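Aminopeptidase N (Francisella tularensis subsp. tularensis, PDB 5DLL) is a zinc-dependent aminopeptidase of the M1 family that releases N-terminal residues from peptides, probably including those left by protein breakdown inside the cell. Local coordinates at residues Lys352-Asp355 against Asp356-Ile360; Ile359-Ser362 against Ala363-Glu367. All coordinates share one frame; numbering follows the deposited sequence.

Interaction 1: residues Lys352-Asp355 against Asp356-Ile360; sequences KRID and DVRII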
loop_
_atom_site.group_PDB
_atom_site.type_symbol
_atom_site.label_atom_id
_atom_site.label_comp_id
_atom_site.label_asym_id
_atom_site.label_seq_id
_atom_site.Cartn_x
_atom_site.Cartn_y
_atom_site.Cartn_z
ATOM N N LYS A 352 6.294 -5.920 -10.274
ATOM C CA LYS A 352 5.719 -5.773 -8.945
ATOM C C LYS A 352 6.825 -5.642 -7.912
ATOM O O LYS A 352 6.727 -4.834 -6.994
ATOM C CB LYS A 352 4.826 -6.965 -8.587
ATOM C CG LYS A 352 4.225 -6.908 -7.185
ATOM C CD LYS A 352 3.533 -5.577 -6.905
ATOM C CE LYS A 352 2.749 -5.608 -5.602
ATOM N NZ LYS A 352 2.347 -4.240 -5.164
ATOM N N ARG A 353 7.876 -6.437 -8.078
ATOM C CA ARG A 353 8.993 -6.443 -7.148
ATOM C C ARG A 353 9.829 -5.166 -7.231
ATOM O O ARG A 353 10.350 -4.704 -6.215
ATOM C CB ARG A 353 9.873 -7.678 -7.378
ATOM C CG ARG A 353 10.962 -7.891 -6.337
ATOM C CD ARG A 353 10.421 -7.825 -4.917
ATOM N NE ARG A 353 11.483 -7.915 -3.920
ATOM C CZ ARG A 353 11.391 -7.463 -2.669
ATOM N NH1 ARG A 353 10.283 -6.864 -2.238
ATOM N NH2 ARG A 353 12.427 -7.602 -1.845
ATOM N N ILE A 354 9.961 -4.594 -8.425
ATOM C CA ILE A 354 10.613 -3.287 -8.568
ATOM C C ILE A 354 9.788 -2.206 -7.857
ATOM O O ILE A 354 10.331 -1.425 -7.079
ATOM C CB ILE A 354 10.859 -2.916 -10.051
ATOM C CG1 ILE A 354 11.972 -3.794 -10.636
ATOM C CG2 ILE A 354 11.245 -1.445 -10.194
ATOM C CD1 ILE A 354 12.009 -3.822 -12.149
ATOM N N ASP A 355 8.480 -2.187 -8.111
ATOM C CA ASP A 355 7.572 -1.213 -7.486
ATOM C C ASP A 355 7.606 -1.249 -5.959
ATOM O O ASP A 355 7.536 -0.201 -5.317
ATOM C CB ASP A 355 6.127 -1.433 -7.956
ATOM C CG ASP A 355 5.931 -1.129 -9.436
ATOM O OD1 ASP A 355 6.821 -0.503 -10.055
ATOM O OD2 ASP A 355 4.878 -1.523 -9.983
ATOM N N ASP A 356 7.706 -2.446 -5.383
ATOM C CA ASP A 356 7.752 -2.606 -3.922
ATOM C C ASP A 356 9.093 -2.155 -3.345
ATOM O O ASP A 356 9.143 -1.605 -2.245
ATOM C CB ASP A 356 7.477 -4.060 -3.511
ATOM C CG ASP A 356 6.071 -4.533 -3.890
ATOM O OD1 ASP A 356 5.167 -3.688 -4.077
ATOM O OD2 ASP A 356 5.873 -5.764 -3.999
ATOM N N VAL A 357 10.175 -2.395 -4.083
ATOM C CA VAL A 357 11.505 -1.944 -3.668
ATOM C C VAL A 357 11.650 -0.420 -3.765
ATOM O O VAL A 357 12.247 0.200 -2.883
ATOM C CB VAL A 357 12.618 -2.624 -4.489
ATOM C CG1 VAL A 357 13.985 -2.038 -4.143
ATOM C CG2 VAL A 357 12.607 -4.129 -4.253
ATOM N N ARG A 358 11.115 0.175 -4.831
ATOM C CA ARG A 358 11.143 1.630 -4.995
ATOM C C ARG A 358 10.557 2.341 -3.768
ATOM O O ARG A 358 11.034 3.407 -3.384
ATOM C CB ARG A 358 10.390 2.060 -6.264
ATOM C CG ARG A 358 11.075 1.714 -7.584
ATOM C CD ARG A 358 12.583 1.885 -7.515
ATOM N NE ARG A 358 12.959 3.168 -6.932
ATOM C CZ ARG A 358 14.211 3.542 -6.688
ATOM N NH1 ARG A 358 15.219 2.729 -6.979
ATOM N NH2 ARG A 358 14.454 4.730 -6.151
ATOM N N ILE A 359 9.530 1.743 -3.161
ATOM C CA ILE A 359 8.928 2.266 -1.922
ATOM C C ILE A 359 9.892 2.182 -0.740
ATOM O O ILE A 359 9.993 3.128 0.041
ATOM C CB ILE A 359 7.606 1.529 -1.576
ATOM C CG1 ILE A 359 6.462 2.075 -2.438
ATOM C CG2 ILE A 359 7.251 1.667 -0.102
ATOM C CD1 ILE A 359 5.167 1.297 -2.319
ATOM N N ILE A 360 10.591 1.058 -0.613
ATOM C CA ILE A 360 11.553 0.876 0.476
ATOM C C ILE A 360 12.739 1.832 0.347
ATOM O O ILE A 360 13.177 2.414 1.336
ATOM C CB ILE A 360 12.066 -0.575 0.561
ATOM C CG1 ILE A 360 10.910 -1.539 0.845
ATOM C CG2 ILE A 360 13.139 -0.709 1.638
ATOM C CD1 ILE A 360 10.120 -1.224 2.101
HETATM O O HOH W 1 7.497 -7.720 -3.782
#
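Lys352 reaches one turn up its helix to Asp356 and holds it twice. Its carbonyl O accepts the backbone N-H of Asp356 at 3.0 Å, and its side chain, bent at chi2 (51°), swings round so that NZ makes a salt bridge to OD1 of Asp356 at 3.1 Å. The ammonium uses the syn lone pair of OD1, on the side of the other carboxylate oxygen, while CE lies against both oxygens. The second oxygen, OD2, takes a hydrogen bond from a water 2.6 Å away, and that water accepts one from NH1 of Arg353. Arg353 and Asp356 are thus joined through water, their charged planes turned 65° apart. The stronger partner of Arg353 is Glu398, which forms a salt bridge with NH1, and NH2 binds the carbonyl O of Asp539. The methyl CG2 of Val357 sits over the centre of one guanidinium face, 3.9 Å above its plane, and the next helical bond runs from Val357 N to Arg353 O. Next, Ile354 O receives Arg358 N at 2.9 Å in a fairly straight bond (164° at the hydrogen), and in the modelled conformer of Arg358 the two side chains lie side by side, pointing the same way. At Asp355 the touch is light: its carbonyl O meets CG1 of Ile359. Around this stretch of helix 349-369, Lys352 and Asp356 lean on helix 328-346, Ile354 meets Trp569 of helix 565-581, Val357 packs on Phe566 of that helix, and Ile359 and Ile360 touch helix 390-423.

Interaction 2: residues Ile359-Ser362 against Ala363-Glu367; sequences IIRS and AQFAE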
loop_
_atom_site.group_PDB
_atom_site.type_symbol
_atom_site.label_atom_id
_atom_site.label_comp_id
_atom_site.label_asym_id
_atom_site.label_seq_id
_atom_site.Cartn_x
_atom_site.Cartn_y
_atom_site.Cartn_z
ATOM N N ILE A 359 9.530 1.743 -3.161
ATOM C CA ILE A 359 8.928 2.266 -1.922
ATOM C C ILE A 359 9.892 2.182 -0.740
ATOM O O ILE A 359 9.993 3.128 0.041
ATOM C CB ILE A 359 7.606 1.529 -1.576
ATOM C CG1 ILE A 359 6.462 2.075 -2.438
ATOM C CG2 ILE A 359 7.251 1.667 -0.102
ATOM C CD1 ILE A 359 5.167 1.297 -2.319
ATOM N N ILE A 360 10.591 1.058 -0.613
ATOM C CA ILE A 360 11.553 0.876 0.476
ATOM C C ILE A 360 12.739 1.832 0.347
ATOM O O ILE A 360 13.177 2.414 1.336
ATOM C CB ILE A 360 12.066 -0.575 0.561
ATOM C CG1 ILE A 360 10.910 -1.539 0.845
ATOM C CG2 ILE A 360 13.139 -0.709 1.638
ATOM C CD1 ILE A 360 10.120 -1.224 2.101
ATOM N N ARG A 361 13.254 1.998 -0.864
ATOM C CA ARG A 361 14.378 2.909 -1.092
ATOM C C ARG A 361 13.979 4.376 -1.021
ATOM O O ARG A 361 14.776 5.213 -0.605
ATOM C CB ARG A 361 15.028 2.622 -2.440
ATOM C CG ARG A 361 15.775 1.306 -2.461
ATOM C CD ARG A 361 16.284 1.006 -3.851
ATOM N NE ARG A 361 17.170 -0.148 -3.860
ATOM C CZ ARG A 361 17.610 -0.747 -4.960
ATOM N NH1 ARG A 361 17.247 -0.307 -6.161
ATOM N NH2 ARG A 361 18.413 -1.798 -4.858
ATOM N N SER A 362 12.753 4.685 -1.437
ATOM C CA SER A 362 12.232 6.048 -1.346
ATOM C C SER A 362 11.742 6.360 0.072
ATOM O O SER A 362 12.466 6.970 0.856
ATOM C CB SER A 362 11.116 6.270 -2.374
ATOM O OG SER A 362 10.649 7.603 -2.340
ATOM N N ALA A 363 10.539 5.902 0.410
ATOM C CA ALA A 363 9.842 6.348 1.622
ATOM C C ALA A 363 10.369 5.719 2.908
ATOM O O ALA A 363 10.576 6.416 3.900
ATOM C CB ALA A 363 8.352 6.074 1.491
ATOM N N GLN A 364 10.576 4.406 2.893
ATOM C CA GLN A 364 10.937 3.677 4.109
ATOM C C GLN A 364 12.328 4.074 4.588
ATOM O O GLN A 364 12.518 4.393 5.763
ATOM C CB GLN A 364 10.860 2.165 3.880
ATOM C CG GLN A 364 10.684 1.339 5.146
ATOM C CD GLN A 364 11.948 1.245 5.979
ATOM O OE1 GLN A 364 13.038 1.008 5.457
ATOM N NE2 GLN A 364 11.808 1.432 7.287
ATOM N N PHE A 365 13.293 4.051 3.674
ATOM C CA PHE A 365 14.645 4.528 3.963
ATOM C C PHE A 365 14.614 5.980 4.438
ATOM O O PHE A 365 15.336 6.341 5.367
ATOM C CB PHE A 365 15.540 4.398 2.721
ATOM C CG PHE A 365 16.115 3.014 2.505
ATOM C CD1 PHE A 365 15.568 1.884 3.113
ATOM C CD2 PHE A 365 17.204 2.843 1.655
ATOM C CE1 PHE A 365 16.108 0.628 2.890
ATOM C CE2 PHE A 365 17.744 1.588 1.432
ATOM C CZ PHE A 365 17.196 0.481 2.049
ATOM N N ALA A 366 13.771 6.798 3.807
ATOM C CA ALA A 366 13.620 8.209 4.189
ATOM C C ALA A 366 13.039 8.371 5.594
ATOM O O ALA A 366 13.412 9.296 6.320
ATOM C CB ALA A 366 12.756 8.950 3.175
ATOM N N GLU A 367 12.123 7.476 5.964
ATOM C CA GLU A 367 11.539 7.459 7.306
ATOM C C GLU A 367 12.550 7.016 8.369
ATOM O O GLU A 367 12.571 7.568 9.471
ATOM C CB GLU A 367 10.313 6.545 7.336
ATOM C CG GLU A 367 9.532 6.583 8.642
ATOM C CD GLU A 367 8.171 5.921 8.526
ATOM O OE1 GLU A 367 8.109 4.740 8.115
ATOM O OE2 GLU A 367 7.164 6.583 8.848
#
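Ile359 offers its carbonyl O to two successive backbone donors. Gln364 N binds it at 3.2 Å, nearly straight (168° at the hydrogen) and in the carbonyl plane, whereas Ala363 N makes a weak, bent bond to the same oxygen. The step from i+4 to i+5 partners continues with Ile360, whose carbonyl O takes Phe365 N at 2.9 Å. Ordinary spacing is back at Ser362, where the carbonyl O accepts Ala366 N at 3.2 Å, and Glu367 N then binds Ala363 O. Among the side chains, the ring of Phe365 lies back along the helix, with CG beside its own backbone N (chi1 -82°). CA of Arg361 stands over one ring face in a CH-pi contact, 4.2 Å from the centroid and displaced toward the rim. CG2 of Ile360 touches CE1 of the ring at 3.5 Å, and CD1 of Ile360 lies against CB of Gln364, the Ile360 and Gln364 side chains pointing the same way. OE1 of Gln364 comes to the ring edge in plane. The other amide atom, NE2, is held by Asp368 and Thr391, which is consistent with the way the amide is turned. The guanidinium of Arg361 leads off to a salt bridge with Asp570, and OE1 of Glu367 binds Thr391 OG1. Two consecutive i+5 to i bonds, from Gln364 and Phe365, together with the shift of psi at Ser362 to -80°, away from the usual alpha-helical value, mark a pi-bulge: a single wider turn of pi type within an otherwise alpha-helical segment of the M1 peptidase domain.

Helix 349-369 carries everything here, and no long loop is closed: each contact spans a turn or so of one continuous segment. Coming from the N terminus, interaction 1 runs in regular alpha-helical spacing. Interaction 2 follows, its centre 10 Å further on, and begins where the first ends, since Ile359 and Ile360 belong to both. The two overlap end to end, neither nesting nor crossing, and the change to wider spacing starts at the carbonyls of this shared pair. Both contacts look toward helices 390-423 and 565-581, so the helix ties the M1 peptidase domain to the helical C-terminal region; interaction 1 also borders helix 328-346, which carries the zinc ligand Glu332.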